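Local structure of tubulin binding cofactor C (Leishmania major, 5AJ8) at residues H63-K68 with M75-A80; P83-C88 with V139-W144; M91-Y96 with P151-L156. The protein is the C-terminal domain of a cofactor that probably acts as a chaperone in tubulin folding and in assembly of the tubulin heterodimer. The protein carries 1 engineered substitution. All blocks are in the same frame, centred on the assembly; numbering follows the deposited sequence. Where two conformers were deposited one is given.

Interaction 1: H63-K68 with M75-A80. Engineered in segment 75-80: Met-75 (natural residue Leu).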
loop_
_atom_site.group_PDB
_atom_site.type_symbol
_atom_site.label_atom_id
_atom_site.label_comp_id
_atom_site.label_asym_id
_atom_site.label_seq_id
_atom_site.Cartn_x
_atom_site.Cartn_y
_atom_site.Cartn_z
ATOM N N HIS A 63 5.794 7.259 -2.161
ATOM C CA HIS A 63 6.049 8.644 -1.736
ATOM C C HIS A 63 4.788 9.370 -1.257
ATOM O O HIS A 63 4.803 10.108 -0.229
ATOM C CB HIS A 63 6.634 9.433 -2.894
ATOM C CG HIS A 63 7.982 8.993 -3.294
ATOM N ND1 HIS A 63 8.758 9.704 -4.186
ATOM C CD2 HIS A 63 8.704 7.905 -2.945
ATOM C CE1 HIS A 63 9.895 9.060 -4.379
ATOM N NE2 HIS A 63 9.885 7.968 -3.636
ATOM N N GLN A 64 3.696 9.173 -2.011
ATOM C CA GLN A 64 2.366 9.654 -1.638
ATOM C C GLN A 64 1.338 8.549 -1.825
ATOM O O GLN A 64 1.469 7.746 -2.740
ATOM C CB GLN A 64 1.974 10.860 -2.469
ATOM C CG GLN A 64 2.909 12.049 -2.336
ATOM C CD GLN A 64 3.999 12.069 -3.383
ATOM O OE1 GLN A 64 3.933 11.368 -4.375
ATOM N NE2 GLN A 64 5.033 12.841 -3.133
ATOM N N LEU A 65 0.340 8.505 -0.944
ATOM C CA LEU A 65 -0.722 7.522 -0.997
ATOM C C LEU A 65 -2.065 8.234 -0.911
ATOM O O LEU A 65 -2.296 9.009 0.005
ATOM C CB LEU A 65 -0.612 6.498 0.131
ATOM C CG LEU A 65 -1.687 5.402 0.207
ATOM C CD1 LEU A 65 -1.791 4.613 -1.078
ATOM C CD2 LEU A 65 -1.434 4.443 1.365
ATOM N N ARG A 66 -2.924 8.008 -1.895
ATOM C CA ARG A 66 -4.275 8.561 -1.846
ATOM C C ARG A 66 -5.329 7.503 -2.158
ATOM O O ARG A 66 -5.207 6.741 -3.111
ATOM C CB ARG A 66 -4.413 9.759 -2.782
ATOM C CG ARG A 66 -5.808 10.380 -2.738
ATOM C CD ARG A 66 -5.785 11.878 -2.990
ATOM N NE ARG A 66 -7.112 12.507 -2.891
ATOM C CZ ARG A 66 -7.308 13.826 -2.850
ATOM N NH1 ARG A 66 -6.277 14.676 -2.865
ATOM N NH2 ARG A 66 -8.530 14.313 -2.809
ATOM N N LEU A 67 -6.373 7.479 -1.356
ATOM C CA LEU A 67 -7.479 6.540 -1.557
ATOM C C LEU A 67 -8.819 7.282 -1.671
ATOM O O LEU A 67 -9.104 8.193 -0.897
ATOM C CB LEU A 67 -7.536 5.515 -0.435
ATOM C CG LEU A 67 -6.329 4.572 -0.346
ATOM C CD1 LEU A 67 -5.436 4.986 0.799
ATOM C CD2 LEU A 67 -6.784 3.147 -0.135
ATOM N N LYS A 68 -9.634 6.874 -2.635
ATOM C CA LYS A 68 -10.925 7.509 -2.867
ATOM C C LYS A 68 -11.996 6.442 -3.080
ATOM O O LYS A 68 -11.824 5.545 -3.880
ATOM C CB LYS A 68 -10.886 8.433 -4.081
ATOM C CG LYS A 68 -12.226 9.079 -4.372
ATOM C CD LYS A 68 -12.135 10.192 -5.397
ATOM C CE LYS A 68 -13.484 10.877 -5.545
ATOM N NZ LYS A 68 -13.443 11.879 -6.643
HETATM N N MSE A 75 -4.703 -1.582 5.007
HETATM C CA MSE A 75 -3.591 -0.931 4.279
HETATM C C MSE A 75 -2.306 -1.074 5.064
HETATM O O MSE A 75 -2.172 -0.480 6.144
HETATM C CB MSE A 75 -3.897 0.574 4.107
HETATM C CG MSE A 75 -5.129 0.980 3.309
HETATM SE SE MSE A 75 -5.138 0.215 1.510
HETATM C CE MSE A 75 -3.412 1.022 0.986
ATOM N N TYR A 76 -1.335 -1.829 4.536
ATOM C CA TYR A 76 -0.019 -1.998 5.150
ATOM C C TYR A 76 0.997 -1.138 4.404
ATOM O O TYR A 76 1.424 -1.461 3.286
ATOM C CB TYR A 76 0.390 -3.476 5.156
ATOM C CG TYR A 76 -0.555 -4.351 5.978
ATOM C CD1 TYR A 76 -1.706 -4.901 5.418
ATOM C CD2 TYR A 76 -0.307 -4.590 7.307
ATOM C CE1 TYR A 76 -2.572 -5.703 6.176
ATOM C CE2 TYR A 76 -1.148 -5.373 8.070
ATOM C CZ TYR A 76 -2.279 -5.925 7.504
ATOM O OH TYR A 76 -3.108 -6.689 8.307
ATOM N N VAL A 77 1.379 -0.037 5.031
ATOM C CA VAL A 77 1.868 1.116 4.338
ATOM C C VAL A 77 3.230 1.614 4.869
ATOM O O VAL A 77 3.434 1.733 6.083
ATOM C CB VAL A 77 0.811 2.255 4.473
ATOM C CG1 VAL A 77 1.341 3.579 3.957
ATOM C CG2 VAL A 77 -0.461 1.872 3.747
ATOM N N TRP A 78 4.134 1.930 3.942
ATOM C CA TRP A 78 5.330 2.729 4.239
ATOM C C TRP A 78 5.289 3.909 3.275
ATOM O O TRP A 78 5.528 3.757 2.077
ATOM C CB TRP A 78 6.617 1.915 4.069
ATOM C CG TRP A 78 7.886 2.548 4.693
ATOM C CD1 TRP A 78 8.275 3.863 4.656
ATOM C CD2 TRP A 78 8.910 1.855 5.417
ATOM N NE1 TRP A 78 9.463 4.024 5.333
ATOM C CE2 TRP A 78 9.876 2.804 5.801
ATOM C CE3 TRP A 78 9.076 0.525 5.809
ATOM C CZ2 TRP A 78 11.012 2.457 6.549
ATOM C CZ3 TRP A 78 10.189 0.177 6.548
ATOM C CH2 TRP A 78 11.141 1.138 6.922
ATOM N N CYS A 79 4.975 5.074 3.805
ATOM C CA CYS A 79 4.767 6.253 2.989
ATOM C C CYS A 79 5.646 7.401 3.427
ATOM O O CYS A 79 5.747 7.657 4.605
ATOM C CB CYS A 79 3.311 6.703 3.099
ATOM S SG CYS A 79 2.848 7.846 1.773
ATOM N N ALA A 80 6.216 8.123 2.466
ATOM C CA ALA A 80 7.038 9.296 2.752
ATOM C C ALA A 80 6.196 10.441 3.269
ATOM O O ALA A 80 6.726 11.353 3.844
ATOM C CB ALA A 80 7.798 9.750 1.523
#
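Leu-65 on strand 64-68 faces Val-77 on strand 75-79 across the inside of a parallel beta-helix. The two strands belong to different sheets. Their axes come within 7.7 Å and run at 137° to each other. The backbones converge at one end, where the CA atoms of His-63 and Ala-80 are 4.6 Å apart. They then diverge, and side chains fill the wider part. The side chains of Leu-65 and Val-77 meet tip to tip, with Leu-65 CD2 3.6 Å from Val-77 CG2. Leu-67 and Met-75 also meet tip to tip. Met-75 is an engineered residue, present as selenomethionine. Its chain bends at chi2 and chi3. Its SE lies 3.7 Å from Leu-67 CD2, and its CE also touches Leu-65 CD2. At the converging end, Cys-79 SG is anti to its own backbone N (chi1 -163°) and packs 4.1 Å from Leu-65 CB. Ala-80 CB rests 3.5 Å from His-63 O, a carbonyl that accepts a hydrogen bond from Ser-81 OG. Met-91 and Phe-93 of the next coil also pack on Met-75. With no hydrogen bond between the segments, the sheets are held here mainly by van der Waals packing of buried methyl, sulfur and selenium surfaces.

Interaction 2: P83-C88 with V139-W144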
loop_
_atom_site.group_PDB
_atom_site.type_symbol
_atom_site.label_atom_id
_atom_site.label_comp_id
_atom_site.label_asym_id
_atom_site.label_seq_id
_atom_site.Cartn_x
_atom_site.Cartn_y
_atom_site.Cartn_z
ATOM N N PRO A 83 -0.801 9.478 4.367
ATOM C CA PRO A 83 -1.854 9.027 3.448
ATOM C C PRO A 83 -3.102 9.888 3.533
ATOM O O PRO A 83 -3.452 10.362 4.628
ATOM C CB PRO A 83 -2.139 7.597 3.926
ATOM C CG PRO A 83 -0.851 7.149 4.554
ATOM C CD PRO A 83 -0.295 8.379 5.206
ATOM N N ILE A 84 -3.728 10.146 2.386
ATOM C CA ILE A 84 -4.967 10.925 2.303
ATOM C C ILE A 84 -6.107 9.977 1.929
ATOM O O ILE A 84 -5.983 9.206 0.975
ATOM C CB ILE A 84 -4.866 12.054 1.240
ATOM C CG1 ILE A 84 -3.773 13.062 1.623
ATOM C CG2 ILE A 84 -6.188 12.786 1.107
ATOM C CD1 ILE A 84 -3.494 14.142 0.591
ATOM N N ILE A 85 -7.224 10.058 2.642
ATOM C CA ILE A 85 -8.429 9.352 2.215
ATOM C C ILE A 85 -9.572 10.316 1.941
ATOM O O ILE A 85 -9.586 11.446 2.435
ATOM C CB ILE A 85 -8.873 8.275 3.218
ATOM C CG1 ILE A 85 -9.203 8.863 4.589
ATOM C CG2 ILE A 85 -7.796 7.221 3.357
ATOM C CD1 ILE A 85 -9.826 7.855 5.540
ATOM N N GLU A 86 -10.510 9.852 1.125
ATOM C CA GLU A 86 -11.643 10.640 0.684
ATOM C C GLU A 86 -12.808 9.716 0.338
ATOM O O GLU A 86 -12.662 8.832 -0.505
ATOM C CB GLU A 86 -11.275 11.450 -0.555
ATOM C CG GLU A 86 -12.376 12.381 -1.012
ATOM C CD GLU A 86 -12.086 13.093 -2.324
ATOM O OE1 GLU A 86 -11.007 12.868 -2.932
ATOM O OE2 GLU A 86 -12.957 13.901 -2.738
ATOM N N GLU A 87 -13.959 9.921 0.981
ATOM C CA GLU A 87 -15.107 9.025 0.799
ATOM C C GLU A 87 -14.706 7.547 1.037
ATOM O O GLU A 87 -15.031 6.669 0.237
ATOM C CB GLU A 87 -15.728 9.245 -0.588
ATOM C CG GLU A 87 -16.536 10.546 -0.667
ATOM C CD GLU A 87 -16.726 11.094 -2.081
ATOM O OE1 GLU A 87 -16.445 10.396 -3.079
ATOM O OE2 GLU A 87 -17.145 12.264 -2.201
ATOM N N CYS A 88 -13.962 7.306 2.124
ATOM C CA CYS A 88 -13.538 5.965 2.519
ATOM C C CYS A 88 -14.120 5.634 3.877
ATOM O O CYS A 88 -14.455 6.524 4.657
ATOM C CB CYS A 88 -12.017 5.846 2.559
ATOM S SG CYS A 88 -11.194 6.016 0.970
ATOM N N VAL A 139 -3.374 9.489 9.373
ATOM C CA VAL A 139 -4.095 9.459 8.101
ATOM C C VAL A 139 -4.869 10.753 7.994
ATOM O O VAL A 139 -5.359 11.271 8.996
ATOM C CB VAL A 139 -5.028 8.226 8.015
ATOM C CG1 VAL A 139 -5.949 8.302 6.807
ATOM C CG2 VAL A 139 -4.196 6.944 7.990
ATOM N N ASP A 140 -4.934 11.295 6.789
ATOM C CA ASP A 140 -5.495 12.627 6.536
ATOM C C ASP A 140 -6.849 12.454 5.877
ATOM O O ASP A 140 -6.960 12.396 4.663
ATOM C CB ASP A 140 -4.525 13.418 5.636
ATOM C CG ASP A 140 -5.010 14.838 5.269
ATOM O OD1 ASP A 140 -6.028 15.330 5.806
ATOM O OD2 ASP A 140 -4.286 15.483 4.447
ATOM N N ASP A 141 -7.888 12.369 6.699
ATOM C CA ASP A 141 -9.243 12.231 6.208
ATOM C C ASP A 141 -9.759 13.671 6.142
ATOM O O ASP A 141 -10.499 14.122 6.997
ATOM C CB ASP A 141 -10.041 11.347 7.150
ATOM C CG ASP A 141 -11.474 11.141 6.704
ATOM O OD1 ASP A 141 -11.840 11.590 5.590
ATOM O OD2 ASP A 141 -12.230 10.502 7.472
ATOM N N PHE A 142 -9.313 14.379 5.112
ATOM C CA PHE A 142 -9.391 15.853 5.067
ATOM C C PHE A 142 -10.817 16.410 4.970
ATOM O O PHE A 142 -11.052 17.522 5.396
ATOM C CB PHE A 142 -8.527 16.412 3.942
ATOM C CG PHE A 142 -9.067 16.156 2.557
ATOM C CD1 PHE A 142 -8.750 14.992 1.876
ATOM C CD2 PHE A 142 -9.850 17.105 1.918
ATOM C CE1 PHE A 142 -9.233 14.759 0.600
ATOM C CE2 PHE A 142 -10.348 16.875 0.654
ATOM C CZ PHE A 142 -10.040 15.701 -0.010
ATOM N N GLN A 143 -11.777 15.636 4.467
ATOM C CA GLN A 143 -13.177 16.097 4.456
ATOM C C GLN A 143 -13.862 15.945 5.815
ATOM O O GLN A 143 -14.910 16.543 6.033
ATOM C CB GLN A 143 -13.982 15.377 3.383
ATOM C CG GLN A 143 -13.426 15.639 1.998
ATOM C CD GLN A 143 -14.273 15.060 0.892
ATOM O OE1 GLN A 143 -14.899 14.011 1.047
ATOM N NE2 GLN A 143 -14.296 15.743 -0.241
ATOM N N TRP A 144 -13.272 15.176 6.733
ATOM C CA TRP A 144 -13.805 15.101 8.086
ATOM C C TRP A 144 -13.336 16.324 8.876
ATOM O O TRP A 144 -12.215 16.369 9.380
ATOM C CB TRP A 144 -13.375 13.822 8.787
ATOM C CG TRP A 144 -14.012 13.663 10.114
ATOM C CD1 TRP A 144 -13.502 14.034 11.323
ATOM C CD2 TRP A 144 -15.287 13.079 10.382
ATOM N NE1 TRP A 144 -14.382 13.716 12.323
ATOM C CE2 TRP A 144 -15.486 13.130 11.773
ATOM C CE3 TRP A 144 -16.282 12.511 9.580
ATOM C CZ2 TRP A 144 -16.650 12.648 12.385
ATOM C CZ3 TRP A 144 -17.432 12.008 10.199
ATOM C CH2 TRP A 144 -17.601 12.094 11.581
HETATM O O HOH W 1 -11.842 12.859 3.498
HETATM O O HOH W 2 -14.758 11.986 2.896
HETATM O O HOH W 3 -13.060 9.349 4.148
#
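Ile-84 pairs with Asp-140 as a short parallel bridge between neighbouring coils of the beta-helix. The short, weakly bonded strand 140-141 is the outermost of this sheet. Two backbone bonds hold the bridge. Asp-140 N donates to Pro-83 O at 2.8 Å. Ile-85 N donates to Asp-140 O at 3.1 Å. Phe-142 N also makes a weak bond to Asp-140 O. The chain then leaves in a type I turn, closed by Trp-144 N on Asp-141 O. Beyond the bridge, waters take over. Water 1 donates to Ile-85 O (2.9 Å) and accepts from Gln-143 N. Water 3 accepts from Cys-88 N and donates to Asp-141 OD1 at 2.9 Å, while Asp-141 OD2 is bonded to Ser-150 OG. In the conformer described here, Glu-86 OE1 forms a salt bridge with Arg-66 NH2. The rest is packing. Ile-84 CG2 lies 3.5 Å from Phe-142 CD1, and Ile-85 CG1 touches Asp-141 CB on the other side of the strand. Gln-143 OE1 lies close to Glu-86 CG. Water 2 accepts from Glu-87 N at 2.9 Å and donates to Gln-143 OE1 at 2.7 Å.

Interaction 3: M91-Y96 with P151-L156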
loop_
_atom_site.group_PDB
_atom_site.type_symbol
_atom_site.label_atom_id
_atom_site.label_comp_id
_atom_site.label_asym_id
_atom_site.label_seq_id
_atom_site.Cartn_x
_atom_site.Cartn_y
_atom_site.Cartn_z
HETATM N N MSE A 91 -11.438 1.688 7.132
HETATM C CA MSE A 91 -10.042 1.617 6.699
HETATM C C MSE A 91 -9.225 1.297 7.922
HETATM O O MSE A 91 -9.434 1.886 8.996
HETATM C CB MSE A 91 -9.570 2.909 6.068
HETATM C CG MSE A 91 -10.463 3.480 4.960
HETATM SE SE MSE A 91 -10.615 2.251 3.459
HETATM C CE MSE A 91 -8.839 2.606 2.707
ATOM N N ARG A 92 -8.310 0.340 7.799
ATOM C CA ARG A 92 -7.404 0.027 8.900
ATOM C C ARG A 92 -5.958 0.038 8.393
ATOM O O ARG A 92 -5.657 -0.555 7.341
ATOM C CB ARG A 92 -7.732 -1.347 9.491
ATOM C CG ARG A 92 -9.199 -1.490 9.884
ATOM C CD ARG A 92 -9.438 -2.711 10.763
ATOM N NE ARG A 92 -9.025 -3.932 10.077
ATOM C CZ ARG A 92 -9.018 -5.132 10.632
ATOM N NH1 ARG A 92 -9.373 -5.284 11.894
ATOM N NH2 ARG A 92 -8.664 -6.206 9.919
ATOM N N PHE A 93 -5.085 0.676 9.147
ATOM C CA PHE A 93 -3.688 0.893 8.740
ATOM C C PHE A 93 -2.663 0.189 9.594
ATOM O O PHE A 93 -2.711 0.210 10.814
ATOM C CB PHE A 93 -3.362 2.386 8.700
ATOM C CG PHE A 93 -4.010 3.101 7.555
ATOM C CD1 PHE A 93 -5.330 3.457 7.616
ATOM C CD2 PHE A 93 -3.283 3.400 6.415
ATOM C CE1 PHE A 93 -5.929 4.112 6.562
ATOM C CE2 PHE A 93 -3.869 4.030 5.344
ATOM C CZ PHE A 93 -5.200 4.387 5.413
ATOM N N GLY A 94 -1.713 -0.413 8.906
ATOM C CA GLY A 94 -0.611 -1.125 9.513
ATOM C C GLY A 94 0.668 -0.815 8.751
ATOM O O GLY A 94 0.654 -0.066 7.757
ATOM N N PRO A 95 1.786 -1.370 9.225
ATOM C CA PRO A 95 3.089 -1.198 8.599
ATOM C C PRO A 95 3.405 -2.212 7.484
ATOM O O PRO A 95 3.005 -3.397 7.545
ATOM C CB PRO A 95 4.031 -1.418 9.771
ATOM C CG PRO A 95 3.361 -2.515 10.548
ATOM C CD PRO A 95 1.883 -2.161 10.471
ATOM N N TYR A 96 4.163 -1.733 6.506
ATOM C CA TYR A 96 4.587 -2.504 5.319
ATOM C C TYR A 96 5.433 -3.735 5.689
ATOM O O TYR A 96 5.451 -4.747 4.968
ATOM C CB TYR A 96 5.388 -1.555 4.425
ATOM C CG TYR A 96 5.799 -2.020 3.052
ATOM C CD1 TYR A 96 4.853 -2.395 2.100
ATOM C CD2 TYR A 96 7.136 -2.031 2.685
ATOM C CE1 TYR A 96 5.222 -2.764 0.828
ATOM C CE2 TYR A 96 7.520 -2.400 1.414
ATOM C CZ TYR A 96 6.560 -2.768 0.487
ATOM O OH TYR A 96 6.939 -3.125 -0.779
ATOM N N PRO A 151 -14.140 8.642 12.296
ATOM C CA PRO A 151 -14.491 7.256 12.542
ATOM C C PRO A 151 -14.159 6.352 11.358
ATOM O O PRO A 151 -14.470 5.165 11.421
ATOM C CB PRO A 151 -16.012 7.315 12.685
ATOM C CG PRO A 151 -16.389 8.366 11.717
ATOM C CD PRO A 151 -15.286 9.385 11.750
ATOM N N HIS A 152 -13.610 6.911 10.281
ATOM C CA HIS A 152 -13.449 6.169 9.003
ATOM C C HIS A 152 -12.179 5.359 8.844
ATOM O O HIS A 152 -12.065 4.578 7.879
ATOM C CB HIS A 152 -13.487 7.140 7.836
ATOM C CG HIS A 152 -14.779 7.865 7.718
ATOM N ND1 HIS A 152 -15.997 7.217 7.772
ATOM C CD2 HIS A 152 -15.053 9.176 7.526
ATOM C CE1 HIS A 152 -16.966 8.107 7.628
ATOM N NE2 HIS A 152 -16.417 9.301 7.475
ATOM N N TRP A 153 -11.229 5.579 9.763
ATOM C CA TRP A 153 -9.979 4.849 9.789
ATOM C C TRP A 153 -9.472 4.604 11.212
ATOM O O TRP A 153 -9.847 5.283 12.150
ATOM C CB TRP A 153 -8.924 5.588 8.963
ATOM C CG TRP A 153 -8.442 6.855 9.583
ATOM C CD1 TRP A 153 -8.974 8.088 9.434
ATOM C CD2 TRP A 153 -7.334 6.999 10.469
ATOM N NE1 TRP A 153 -8.275 9.012 10.178
ATOM C CE2 TRP A 153 -7.254 8.367 10.819
ATOM C CE3 TRP A 153 -6.396 6.105 11.002
ATOM C CZ2 TRP A 153 -6.278 8.867 11.671
ATOM C CZ3 TRP A 153 -5.400 6.607 11.832
ATOM C CH2 TRP A 153 -5.349 7.979 12.158
ATOM N N CYS A 154 -8.624 3.594 11.358
ATOM C CA CYS A 154 -7.954 3.318 12.608
ATOM C C CYS A 154 -6.651 2.593 12.312
ATOM O O CYS A 154 -6.358 2.279 11.150
ATOM C CB CYS A 154 -8.855 2.499 13.544
ATOM S SG CYS A 154 -9.204 0.824 12.984
ATOM N N VAL A 155 -5.896 2.304 13.371
ATOM C CA VAL A 155 -4.628 1.593 13.299
ATOM C C VAL A 155 -4.846 0.154 13.763
ATOM O O VAL A 155 -5.447 -0.089 14.791
ATOM C CB VAL A 155 -3.563 2.313 14.154
ATOM C CG1 VAL A 155 -2.224 1.577 14.116
ATOM C CG2 VAL A 155 -3.403 3.746 13.656
ATOM N N LEU A 156 -4.399 -0.798 12.959
ATOM C CA LEU A 156 -4.494 -2.209 13.271
ATOM C C LEU A 156 -3.762 -2.522 14.542
ATOM O O LEU A 156 -2.674 -1.990 14.787
ATOM C CB LEU A 156 -3.839 -3.042 12.164
ATOM C CG LEU A 156 -4.610 -3.139 10.848
ATOM C CD1 LEU A 156 -3.707 -3.554 9.712
ATOM C CD2 LEU A 156 -5.761 -4.124 10.982
#
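Met-91, Arg-92 and Phe-93 pair in parallel with Trp-153, Cys-154 and Val-155. Four backbone bonds form the ladder. Met-91 N donates to His-152 O at 3.1 Å, and Cys-154 N to Met-91 O at 3.0 Å. Phe-93 N donates to Cys-154 O at 2.9 Å. Leu-156 N reaches Phe-93 O at 2.9 Å. The short strand axes are 29° apart in direction.

Leu-156 crosses Arg-92 at about a right angle. Its CD2 sits 3.3 Å above the plane of the guanidinium, over the centre. A bend at chi3 (-59°) sets Arg-92 NE beneath this methyl. Separately, Arg-92 CG lies 3.9 Å from Cys-154 SG. The other methyl of Leu-156, CD1, lies near Gly-94 N. Phe-93 points to the other face of the sheet, and the backbone atom Cys-154 O lies at its ring edge, in plane. Phe-93 CE1 also approaches Trp-153 CB at 4.1 Å.

Farther out, Asp-74 forms a salt bridge with Arg-92 NE and is well placed to fix the guanidinium. Asp-89 OD1 hydrogen-bonds to ND1 of His-152, whose O starts the ladder. Leu-156 packs on Tyr-76 of the preceding coil. Backbone bonds from Arg-92 and Gly-94 also tie strand 91-95 to strand 73-79. Strand 153-155 is the outermost of this sheet. Such stacking of parallel strands, one coil on the next, is typical of the right-handed parallel beta-helix found in the cofactor C family.

In the fold
Interaction 1 spans the inside of the beta-helix, from one sheet to the other. Interactions 2 and 3 instead join strands within a sheet, one in each. The centres of the three contacts lie about 11 to 12 Å apart. Leu-67 N of interaction 1 probably hydrogen-bonds to Ile-84 O of interaction 2, at 2.9 Å. Met-75 is probably hydrogen-bonded to interaction 3 through its backbone N and O: its N is 2.7 Å from Arg-92 O, and its O is 2.8 Å from Gly-94 N. The segments of interactions 2 and 3 alternate along the chain, so residues 139-156 add a last coil after a long excursion. Within that coil, Val-139 CB packs 3.6 Å from Trp-153 CE2.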